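Local coordinates for protein GCN5-related N-acetyltransferase (Exiguobacterium sibiricum 255-15, PDB 3GY9) that binds coenzyme A and probably transfers an acyl group from it to an acceptor not yet identified, as a member of the GNAT family, at residues A[77-82]-A[110-115]. Residues are numbered along the deposited sequence; the frame is centred on the assembly and turned at random.
Sequences GRIRHV and DRLVLY. With SO4 (sulfate ion), chain E; SO4 (sulfate ion), chain F.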
loop_
_atom_site.group_PDB
_atom_site.type_symbol
_atom_site.label_atom_id
_atom_site.label_comp_id
_atom_site.label_asym_id
_atom_site.label_seq_id
_atom_site.Cartn_x
_atom_site.Cartn_y
_atom_site.Cartn_z
ATOM N N GLY A 77 -1.298 -8.595 8.919
ATOM C CA GLY A 77 -1.208 -8.275 7.501
ATOM C C GLY A 77 -0.054 -7.329 7.253
ATOM O O GLY A 77 0.339 -6.578 8.128
ATOM N N ARG A 78 0.492 -7.399 6.046
ATOM C CA ARG A 78 1.580 -6.546 5.617
ATOM C C ARG A 78 1.075 -5.612 4.531
ATOM O O ARG A 78 0.477 -6.082 3.547
ATOM C CB ARG A 78 2.709 -7.402 5.046
ATOM C CG ARG A 78 3.943 -6.582 4.767
ATOM C CD ARG A 78 5.028 -7.445 4.141
ATOM N NE ARG A 78 6.315 -6.741 4.074
ATOM C CZ ARG A 78 7.266 -6.828 5.006
ATOM N NH1 ARG A 78 7.098 -7.523 6.116
ATOM N NH2 ARG A 78 8.382 -6.141 4.855
ATOM N N ILE A 79 1.276 -4.303 4.713
ATOM C CA ILE A 79 0.975 -3.320 3.692
ATOM C C ILE A 79 2.154 -3.264 2.725
ATOM O O ILE A 79 3.284 -3.116 3.157
ATOM C CB ILE A 79 0.684 -1.955 4.332
ATOM C CG1 ILE A 79 -0.609 -2.068 5.167
ATOM C CG2 ILE A 79 0.590 -0.860 3.270
ATOM C CD1 ILE A 79 -0.901 -0.856 6.038
ATOM N N ARG A 80 1.874 -3.463 1.431
ATOM C CA ARG A 80 2.925 -3.675 0.449
ATOM C C ARG A 80 2.804 -2.794 -0.752
ATOM O O ARG A 80 1.715 -2.470 -1.205
ATOM C CB ARG A 80 2.878 -5.112 -0.051
ATOM C CG ARG A 80 2.963 -6.134 1.081
ATOM C CD ARG A 80 3.489 -7.476 0.593
ATOM N NE ARG A 80 4.877 -7.400 0.166
ATOM C CZ ARG A 80 5.517 -8.342 -0.518
ATOM N NH1 ARG A 80 4.910 -9.455 -0.891
ATOM N NH2 ARG A 80 6.767 -8.136 -0.880
ATOM N N HIS A 81 3.966 -2.467 -1.301
ATOM C CA HIS A 81 4.075 -1.871 -2.631
ATOM C C HIS A 81 3.419 -0.516 -2.758
ATOM O O HIS A 81 2.873 -0.180 -3.801
ATOM C CB HIS A 81 3.535 -2.817 -3.716
ATOM C CG HIS A 81 4.067 -4.216 -3.633
ATOM N ND1 HIS A 81 5.412 -4.511 -3.657
ATOM C CD2 HIS A 81 3.423 -5.405 -3.535
ATOM C CE1 HIS A 81 5.570 -5.825 -3.600
ATOM N NE2 HIS A 81 4.375 -6.385 -3.498
ATOM N N VAL A 82 3.475 0.297 -1.714
ATOM C CA VAL A 82 2.869 1.619 -1.748
ATOM C C VAL A 82 3.813 2.592 -2.428
ATOM O O VAL A 82 4.945 2.767 -2.001
ATOM C CB VAL A 82 2.590 2.127 -0.318
ATOM C CG1 VAL A 82 2.184 3.596 -0.347
ATOM C CG2 VAL A 82 1.525 1.264 0.338
ATOM N N ASP A 110 -5.525 -8.443 12.819
ATOM C CA ASP A 110 -5.552 -7.740 14.096
ATOM C C ASP A 110 -4.366 -6.794 14.244
ATOM O O ASP A 110 -4.320 -5.999 15.188
ATOM C CB ASP A 110 -5.571 -8.744 15.248
ATOM C CG ASP A 110 -6.858 -9.501 15.298
ATOM O OD1 ASP A 110 -7.903 -8.841 15.386
ATOM O OD2 ASP A 110 -6.850 -10.736 15.203
ATOM N N ARG A 111 -3.425 -6.877 13.308
ATOM C CA ARG A 111 -2.249 -6.029 13.303
ATOM C C ARG A 111 -1.809 -5.820 11.875
ATOM O O ARG A 111 -1.902 -6.749 11.079
ATOM C CB ARG A 111 -1.121 -6.711 14.066
ATOM C CG ARG A 111 0.169 -5.912 14.116
ATOM C CD ARG A 111 1.199 -6.565 15.044
ATOM N NE ARG A 111 0.845 -6.404 16.450
ATOM C CZ ARG A 111 0.588 -7.401 17.302
ATOM N NH1 ARG A 111 0.664 -8.676 16.928
ATOM N NH2 ARG A 111 0.276 -7.113 18.565
ATOM N N LEU A 112 -1.361 -4.613 11.533
ATOM C CA LEU A 112 -0.760 -4.343 10.217
ATOM C C LEU A 112 0.655 -3.847 10.380
ATOM O O LEU A 112 0.938 -3.047 11.273
ATOM C CB LEU A 112 -1.549 -3.298 9.436
ATOM C CG LEU A 112 -3.000 -3.676 9.140
ATOM C CD1 LEU A 112 -3.690 -2.523 8.442
ATOM C CD2 LEU A 112 -3.108 -4.949 8.292
ATOM N N VAL A 113 1.536 -4.355 9.519
ATOM C CA VAL A 113 2.941 -3.997 9.552
ATOM C C VAL A 113 3.413 -3.605 8.170
ATOM O O VAL A 113 2.794 -3.945 7.179
ATOM C CB VAL A 113 3.811 -5.146 10.090
ATOM C CG1 VAL A 113 3.311 -5.571 11.473
ATOM C CG2 VAL A 113 3.857 -6.335 9.142
ATOM N N LEU A 114 4.534 -2.901 8.116
ATOM C CA LEU A 114 5.118 -2.496 6.830
ATOM C C LEU A 114 6.588 -2.156 7.027
ATOM O O LEU A 114 7.051 -1.948 8.152
ATOM C CB LEU A 114 4.356 -1.321 6.204
ATOM C CG LEU A 114 4.324 -0.017 7.016
ATOM C CD1 LEU A 114 5.483 0.911 6.659
ATOM C CD2 LEU A 114 2.990 0.701 6.831
ATOM N N TYR A 115 7.289 -2.093 5.895
ATOM C CA TYR A 115 8.689 -1.685 5.867
ATOM C C TYR A 115 8.825 -0.456 4.988
ATOM O O TYR A 115 8.640 -0.542 3.781
ATOM C CB TYR A 115 9.556 -2.820 5.341
ATOM C CG TYR A 115 11.034 -2.523 5.432
ATOM C CD1 TYR A 115 11.683 -1.838 4.424
ATOM C CD2 TYR A 115 11.764 -2.921 6.536
ATOM C CE1 TYR A 115 13.036 -1.556 4.507
ATOM C CE2 TYR A 115 13.127 -2.650 6.628
ATOM C CZ TYR A 115 13.747 -1.961 5.607
ATOM O OH TYR A 115 15.093 -1.693 5.688
HETATM S S SO4 E . 6.965 -4.229 0.380
HETATM O O1 SO4 E . 6.544 -3.013 -0.323
HETATM O O2 SO4 E . 7.660 -5.138 -0.523
HETATM O O3 SO4 E . 5.809 -4.892 0.961
HETATM O O4 SO4 E . 7.861 -3.872 1.489
HETATM S S SO4 F . 8.318 -9.578 -3.697
HETATM O O1 SO4 F . 8.739 -8.251 -3.245
HETATM O O2 SO4 F . 7.322 -9.393 -4.750
HETATM O O3 SO4 F . 7.826 -10.342 -2.540
HETATM O O4 SO4 F . 9.456 -10.279 -4.274
HETATM O O HOH W 1 5.992 -3.094 3.544
#
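G77 and I79 exchange three backbone hydrogen bonds with R111 and V113 (G77 N to R111 O, V113 N to G77 O, and I79 N to V113 O at 2.9 Å with 159° at hydrogen), setting G77 beside L112 and R78 beside V113. Beyond V113 the strands splay, their short axes 36° apart, and a water bridges the gap, 2.7 Å from I79 O and accepting from Y115 N. This parallel pair closes the beta-alpha-beta crossover of the GNAT fold through helix 93-105, whose L98 and I101 meet I79. There I79 CD1 touches L112 CD1 at 4.0 Å, the side chains crossing at about a right angle. R78 turns to the other face; with CG anti to the backbone N (chi1 -172°), its extended chain runs beside Y115, NH2 3.6 Å from Y115 CB, while Q70 and the K135 carbonyl take its polar end. R80 NE donates to O3 of a sulfate (chain E, probably from the crystallisation liquor) at 2.8 Å, and H81 N to its O1; R80 NH2 reaches a second sulfate (chain F), and NH1 salt-bridges E42. An alanine at R80 would probably leave the first sulfate with H81 N but without these bonds, and E42 without this guanidinium.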